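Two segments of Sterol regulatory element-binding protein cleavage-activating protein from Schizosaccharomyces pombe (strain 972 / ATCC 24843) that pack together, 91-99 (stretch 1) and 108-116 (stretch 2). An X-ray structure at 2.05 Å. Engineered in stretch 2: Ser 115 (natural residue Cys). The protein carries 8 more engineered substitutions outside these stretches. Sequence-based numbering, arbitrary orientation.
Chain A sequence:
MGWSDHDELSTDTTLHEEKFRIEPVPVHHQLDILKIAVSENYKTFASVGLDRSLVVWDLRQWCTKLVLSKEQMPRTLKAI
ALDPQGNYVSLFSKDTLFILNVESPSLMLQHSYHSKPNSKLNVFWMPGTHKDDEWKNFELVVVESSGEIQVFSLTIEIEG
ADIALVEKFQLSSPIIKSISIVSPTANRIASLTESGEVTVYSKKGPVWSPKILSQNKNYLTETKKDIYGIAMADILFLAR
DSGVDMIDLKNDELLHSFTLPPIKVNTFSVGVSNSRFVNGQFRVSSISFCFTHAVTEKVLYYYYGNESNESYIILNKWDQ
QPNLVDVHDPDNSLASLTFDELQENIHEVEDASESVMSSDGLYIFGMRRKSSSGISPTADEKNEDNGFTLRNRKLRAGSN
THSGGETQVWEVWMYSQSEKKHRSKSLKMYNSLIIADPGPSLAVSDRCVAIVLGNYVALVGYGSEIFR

Stretch 1, residues 91-99: LFSKDTLFI
Stretch 2 (108-116) MLQHSYHSK

The shortest polar contact between the stretches joins a side chain to the backbone: Tyr 113 OH donates to Ser 93 O at 2.4 Å, a very short hydrogen bond. Tyr 113 reaches it with chi1 82° (p) and chi2 -84°; its CA-to-CB bond points sideways, but the end of the side chain comes nearer to stretch 1. Ser 115, an engineered residue in place of Cys and poorly ordered, adds a weak bond from its OG to Tyr 113 OH (3.3 Å).

The remaining bonds across the interface are a backbone ladder. Strand 96-99 runs antiparallel to strand 108-112, with axes 4.6 Å apart at closest and N-to-C directions at 166°. Leu 97 and His 111 form a hydrogen-bonded pair: Leu 97 N to His 111 O is 2.8 Å, nearly linear at 178°, and His 111 N to Leu 97 O is 2.9 Å. At Ile 99 and Leu 109, Ile 99 N donates to Leu 109 O (2.9 Å, 169°), whereas the return bond, Leu 109 N to Ile 99 O, is weak at 3.3 Å and 140°. Ile 99 O also accepts from Met 108 N at 2.8 Å. Beyond the paired strands, Tyr 113 N donates to Asp 95 O at 2.9 Å.

The non-hydrogen-bonded pairs alternate with these: Thr 96 with Ser 112 (CA to CA 4.3 Å) and Phe 98 with Gln 110 (CA to CA 4.6 Å). Their closer spacing permits CA-H...O contacts, including Gln 110 CA to Leu 97 O at 3.2 Å and Thr 96 CA to His 111 O at 3.5 Å. Phi/psi values of -139/142 at Thr 96 and -135/137 at Gln 110 are extended. Within stretch 1, Lys 94 (-63/-31) and Asp 95 (-129/0) turn the chain between its two strands; Ser 93 N bonds to Thr 96 O at 2.8 Å, and Thr 96 OG1 donates to Asp 95 OD1 at 2.4 Å.

Side chains segregate by face. Leu 97 (chi1 79°, chi2 90°), Ile 99 (m, m), Leu 109 (t, t) and His 111 (chi1 t) share one. There Leu 109 CD2 lies 3.8 Å from Leu 97 CD1 and 3.9 Å from Ile 99 CG1, a compact aliphatic cluster. On the other face, Thr 96 CG2 (chi1 m) meets Gln 110 CG at 3.5 Å, and Phe 98 CE2 (chi1 m) approaches Gln 110 CD at 3.9 Å.

Phe 92 (chi1 -76°, chi2 71°) directs its ring edge at the face of Tyr 113: centroids are 5.2 Å apart, planes at 80°, and Phe 92 CD2 is 3.6 Å from Tyr 113 CZ.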

ATOM      1  N   LEU A  91     -15.458   9.190   0.973  1.00 21.53           N
ATOM      2  CA  LEU A  91     -15.885   8.818  -0.372  1.00 22.91           C
ATOM      3  C   LEU A  91     -16.083  10.116  -1.187  1.00 22.17           C
ATOM      4  O   LEU A  91     -16.687  11.061  -0.699  1.00 23.72           O
ATOM      5  CB  LEU A  91     -17.194   8.069  -0.313  1.00 23.04           C
ATOM      6  CG  LEU A  91     -17.337   6.742   0.412  1.00 25.74           C
ATOM      7  CD1 LEU A  91     -18.782   6.293   0.312  1.00 27.47           C
ATOM      8  CD2 LEU A  91     -16.415   5.716  -0.228  1.00 20.85           C
ATOM      9  N   PHE A  92     -15.595  10.144  -2.413  1.00 18.64           N
ATOM     10  CA  PHE A  92     -15.740  11.299  -3.265  1.00 22.15           C
ATOM     11  C   PHE A  92     -16.496  10.906  -4.504  1.00 24.61           C
ATOM     12  O   PHE A  92     -16.062  10.007  -5.260  1.00 24.28           O
ATOM     13  CB  PHE A  92     -14.360  11.830  -3.716  1.00 21.54           C
ATOM     14  CG  PHE A  92     -13.632  12.595  -2.644  1.00 22.45           C
ATOM     15  CD1 PHE A  92     -13.099  11.932  -1.546  1.00 22.48           C
ATOM     16  CD2 PHE A  92     -13.462  13.996  -2.751  1.00 25.64           C
ATOM     17  CE1 PHE A  92     -12.462  12.628  -0.550  1.00 26.23           C
ATOM     18  CE2 PHE A  92     -12.819  14.681  -1.761  1.00 22.41           C
ATOM     19  CZ  PHE A  92     -12.341  14.008  -0.647  1.00 23.62           C
ATOM     20  N   SER A  93     -17.632  11.559  -4.725  1.00 25.82           N
ATOM     21  CA  SER A  93     -18.302  11.497  -6.031  1.00 23.21           C
ATOM     22  C   SER A  93     -17.744  12.612  -6.919  1.00 30.13           C
ATOM     23  O   SER A  93     -16.745  13.260  -6.545  1.00 26.09           O
ATOM     24  CB  SER A  93     -19.821  11.620  -5.845  1.00 25.41           C
ATOM     25  OG  SER A  93     -20.140  12.909  -5.293  1.00 26.84           O
ATOM     26  N   LYS A  94     -18.349  12.857  -8.095  1.00 25.23           N
ATOM     27  CA  LYS A  94     -17.878  13.921  -8.948  1.00 31.55           C
ATOM     28  C   LYS A  94     -17.996  15.318  -8.304  1.00 32.56           C
ATOM     29  O   LYS A  94     -17.168  16.178  -8.585  1.00 30.27           O
ATOM     30  CB  LYS A  94     -18.568  13.906 -10.325  1.00 41.12           C
ATOM     31  CG  LYS A  94     -20.062  14.222 -10.309  1.00 45.03           C
ATOM     32  CD  LYS A  94     -20.722  14.079 -11.697  1.00 54.29           C
ATOM     33  CE  LYS A  94     -22.249  13.984 -11.543  1.00 63.17           C
ATOM     34  NZ  LYS A  94     -22.962  13.464 -12.746  1.00 70.19           N
ATOM     35  N   ASP A  95     -18.986  15.529  -7.438  1.00 24.47           N
ATOM     36  CA  ASP A  95     -19.182  16.837  -6.814  1.00 33.96           C
ATOM     37  C   ASP A  95     -19.321  16.842  -5.310  1.00 38.45           C
ATOM     38  O   ASP A  95     -19.465  17.915  -4.719  1.00 32.62           O
ATOM     39  CB  ASP A  95     -20.398  17.573  -7.414  1.00 40.98           C
ATOM     40  CG  ASP A  95     -21.691  16.807  -7.314  1.00 44.33           C
ATOM     41  OD1 ASP A  95     -21.889  16.006  -6.385  1.00 45.79           O
ATOM     42  OD2 ASP A  95     -22.542  17.015  -8.208  1.00 53.41           O
ATOM     43  N   THR A  96     -19.257  15.675  -4.666  1.00 30.33           N
ATOM     44  CA  THR A  96     -19.513  15.630  -3.209  1.00 30.24           C
ATOM     45  C   THR A  96     -18.561  14.711  -2.474  1.00 32.62           C
ATOM     46  O   THR A  96     -18.214  13.621  -2.977  1.00 26.46           O
ATOM     47  CB  THR A  96     -20.956  15.159  -3.001  1.00 31.77           C
ATOM     48  OG1 THR A  96     -21.803  15.813  -3.955  1.00 31.17           O
ATOM     49  CG2 THR A  96     -21.457  15.426  -1.608  1.00 28.17           C
ATOM     50  N   LEU A  97     -18.149  15.132  -1.283  1.00 25.96           N
ATOM     51  CA  LEU A  97     -17.435  14.258  -0.394  1.00 27.10           C
ATOM     52  C   LEU A  97     -18.292  13.896   0.804  1.00 32.17           C
ATOM     53  O   LEU A  97     -19.108  14.714   1.327  1.00 25.15           O
ATOM     54  CB  LEU A  97     -16.083  14.852  -0.005  1.00 26.34           C
ATOM     55  CG  LEU A  97     -16.007  15.928   1.055  1.00 25.89           C
ATOM     56  CD1 LEU A  97     -15.833  15.420   2.469  1.00 21.14           C
ATOM     57  CD2 LEU A  97     -14.833  16.843   0.708  1.00 28.16           C
ATOM     58  N   PHE A  98     -18.130  12.651   1.213  1.00 17.64           N
ATOM     59  CA  PHE A  98     -18.884  12.082   2.284  1.00 19.98           C
ATOM     60  C   PHE A  98     -17.930  11.466   3.270  1.00 23.47           C
ATOM     61  O   PHE A  98     -17.088  10.665   2.896  1.00 26.48           O
ATOM     62  CB  PHE A  98     -19.768  10.976   1.714  1.00 19.71           C
ATOM     63  CG  PHE A  98     -20.648  11.358   0.535  1.00 21.63           C
ATOM     64  CD1 PHE A  98     -20.215  11.224  -0.755  1.00 25.89           C
ATOM     65  CD2 PHE A  98     -21.992  11.693   0.727  1.00 25.99           C
ATOM     66  CE1 PHE A  98     -21.026  11.472  -1.844  1.00 26.32           C
ATOM     67  CE2 PHE A  98     -22.835  11.927  -0.363  1.00 26.71           C
ATOM     68  CZ  PHE A  98     -22.341  11.843  -1.658  1.00 24.54           C
ATOM     69  N   ILE A  99     -18.079  11.756   4.548  1.00 24.02           N
ATOM     70  CA  ILE A  99     -17.210  11.237   5.597  1.00 26.12           C
ATOM     71  C   ILE A  99     -18.052  10.362   6.495  1.00 27.07           C
ATOM     72  O   ILE A  99     -18.994  10.883   7.169  1.00 24.43           O
ATOM     73  CB  ILE A  99     -16.616  12.336   6.497  1.00 29.60           C
ATOM     74  CG1 ILE A  99     -15.832  13.372   5.684  1.00 29.80           C
ATOM     75  CG2 ILE A  99     -15.790  11.721   7.627  1.00 24.40           C
ATOM     76  CD1 ILE A  99     -14.715  12.835   4.841  1.00 29.06           C
ATOM     77  N   MET A 108     -21.102  11.413   8.856  1.00 27.99           N
ATOM     78  CA  MET A 108     -20.694  12.464   9.757  1.00 32.79           C
ATOM     79  C   MET A 108     -20.806  13.783   9.017  1.00 37.71           C
ATOM     80  O   MET A 108     -21.053  14.831   9.604  1.00 33.22           O
ATOM     81  CB  MET A 108     -19.227  12.330  10.186  1.00 28.59           C
ATOM     82  CG  MET A 108     -18.781  10.988  10.699  1.00 40.61           C
ATOM     83  SD  MET A 108     -19.614  10.651  12.250  1.00 70.88           S
ATOM     84  CE  MET A 108     -18.657  11.681  13.346  1.00 60.63           C
ATOM     85  N   LEU A 109     -20.562  13.755   7.722  1.00 30.27           N
ATOM     86  CA  LEU A 109     -20.437  15.014   7.003  1.00 27.26           C
ATOM     87  C   LEU A 109     -20.578  14.769   5.527  1.00 31.47           C
ATOM     88  O   LEU A 109     -20.203  13.690   4.997  1.00 31.51           O
ATOM     89  CB  LEU A 109     -19.102  15.688   7.360  1.00 28.58           C
ATOM     90  CG  LEU A 109     -18.674  16.952   6.635  1.00 35.61           C
ATOM     91  CD1 LEU A 109     -17.763  17.764   7.514  1.00 37.26           C
ATOM     92  CD2 LEU A 109     -17.940  16.651   5.342  1.00 36.06           C
ATOM     93  N   GLN A 110     -21.168  15.758   4.877  1.00 25.14           N
ATOM     94  CA  GLN A 110     -21.280  15.810   3.437  1.00 26.37           C
ATOM     95  C   GLN A 110     -20.925  17.213   2.999  1.00 31.18           C
ATOM     96  O   GLN A 110     -21.395  18.155   3.603  1.00 34.91           O
ATOM     97  CB  GLN A 110     -22.679  15.445   3.036  1.00 31.39           C
ATOM     98  CG  GLN A 110     -22.964  15.535   1.560  1.00 40.48           C
ATOM     99  CD  GLN A 110     -24.389  15.135   1.256  1.00 39.01           C
ATOM    100  OE1 GLN A 110     -24.969  14.390   2.002  1.00 44.05           O
ATOM    101  NE2 GLN A 110     -24.934  15.599   0.143  1.00 42.25           N
ATOM    102  N   HIS A 111     -20.144  17.355   1.924  1.00 30.17           N
ATOM    103  CA  HIS A 111     -19.571  18.642   1.533  1.00 28.93           C
ATOM    104  C   HIS A 111     -19.349  18.686   0.050  1.00 35.95           C
ATOM    105  O   HIS A 111     -18.738  17.755  -0.501  1.00 34.70           O
ATOM    106  CB  HIS A 111     -18.228  18.884   2.220  1.00 23.70           C
ATOM    107  CG  HIS A 111     -17.710  20.273   2.040  1.00 32.34           C
ATOM    108  ND1 HIS A 111     -18.090  21.313   2.862  1.00 33.44           N
ATOM    109  CD2 HIS A 111     -16.832  20.794   1.145  1.00 27.42           C
ATOM    110  CE1 HIS A 111     -17.468  22.419   2.480  1.00 34.91           C
ATOM    111  NE2 HIS A 111     -16.709  22.131   1.431  1.00 37.18           N
ATOM    112  N   SER A 112     -19.803  19.766  -0.617  1.00 29.63           N
ATOM    113  CA  SER A 112     -19.683  19.796  -2.064  1.00 35.93           C
ATOM    114  C   SER A 112     -18.366  20.445  -2.507  1.00 37.94           C
ATOM    115  O   SER A 112     -17.838  21.278  -1.802  1.00 30.58           O
ATOM    116  CB  SER A 112     -20.916  20.407  -2.674  1.00 41.55           C
ATOM    117  OG  SER A 112     -21.988  19.539  -2.362  1.00 47.65           O
ATOM    118  N   TYR A 113     -17.786  19.990  -3.620  1.00 36.46           N
ATOM    119  CA  TYR A 113     -16.382  20.304  -3.883  1.00 44.28           C
ATOM    120  C   TYR A 113     -16.202  20.382  -5.376  1.00 52.42           C
ATOM    121  O   TYR A 113     -16.907  19.686  -6.119  1.00 53.02           O
ATOM    122  CB  TYR A 113     -15.419  19.272  -3.195  1.00 40.14           C
ATOM    123  CG  TYR A 113     -15.227  18.002  -3.987  1.00 41.25           C
ATOM    124  CD1 TYR A 113     -16.138  16.946  -3.906  1.00 29.00           C
ATOM    125  CD2 TYR A 113     -14.154  17.873  -4.834  1.00 38.51           C
ATOM    126  CE1 TYR A 113     -16.013  15.840  -4.688  1.00 24.24           C
ATOM    127  CE2 TYR A 113     -14.013  16.769  -5.588  1.00 25.85           C
ATOM    128  CZ  TYR A 113     -14.947  15.762  -5.535  1.00 34.75           C
ATOM    129  OH  TYR A 113     -14.752  14.650  -6.348  1.00 40.94           O
ATOM    130  N   HIS A 114     -15.297  21.262  -5.814  1.00 54.53           N
ATOM    131  CA  HIS A 114     -14.971  21.407  -7.248  1.00 56.92           C
ATOM    132  C   HIS A 114     -13.931  20.329  -7.664  1.00 52.11           C
ATOM    133  O   HIS A 114     -12.954  20.057  -6.957  1.00 47.71           O
ATOM    134  CB  HIS A 114     -14.508  22.854  -7.611  1.00 68.59           C
ATOM    135  CG  HIS A 114     -15.636  23.854  -7.776  1.00 74.51           C
ATOM    136  ND1 HIS A 114     -16.583  23.767  -8.778  1.00 72.76           N
ATOM    137  CD2 HIS A 114     -15.953  24.970  -7.067  1.00 74.88           C
ATOM    138  CE1 HIS A 114     -17.434  24.775  -8.677  1.00 68.15           C
ATOM    139  NE2 HIS A 114     -17.073  25.521  -7.650  1.00 69.06           N
ATOM    140  N   SER A 115     -14.235  19.673  -8.775  1.00 54.35           N
ATOM    141  CA  SER A 115     -13.393  18.690  -9.447  1.00 58.78           C
ATOM    142  C   SER A 115     -13.484  19.057 -10.899  1.00 57.37           C
ATOM    143  O   SER A 115     -14.548  19.428 -11.344  1.00 54.86           O
ATOM    144  CB  SER A 115     -13.985  17.273  -9.312  1.00 67.88           C
ATOM    145  OG  SER A 115     -13.142  16.393  -8.613  1.00 71.91           O
ATOM    146  N   LYS A 116     -12.424  18.878 -11.668  1.00 65.34           N
ATOM    147  CA  LYS A 116     -12.445  19.297 -13.063  1.00 73.01           C
ATOM    148  C   LYS A 116     -12.648  18.110 -14.027  1.00 84.98           C
ATOM    149  O   LYS A 116     -11.910  18.021 -15.010  1.00 90.54           O
ATOM    150  CB  LYS A 116     -11.153  20.053 -13.416  1.00 76.54           C
ATOM    151  CG  LYS A 116     -10.341  20.632 -12.253  1.00 85.23           C
ATOM    152  CD  LYS A 116     -11.120  21.516 -11.271  1.00 88.30           C
ATOM    153  CE  LYS A 116     -10.238  21.965 -10.101  1.00 86.21           C
ATOM    154  NZ  LYS A 116     -10.968  22.193  -8.813  1.00 82.84           N
TER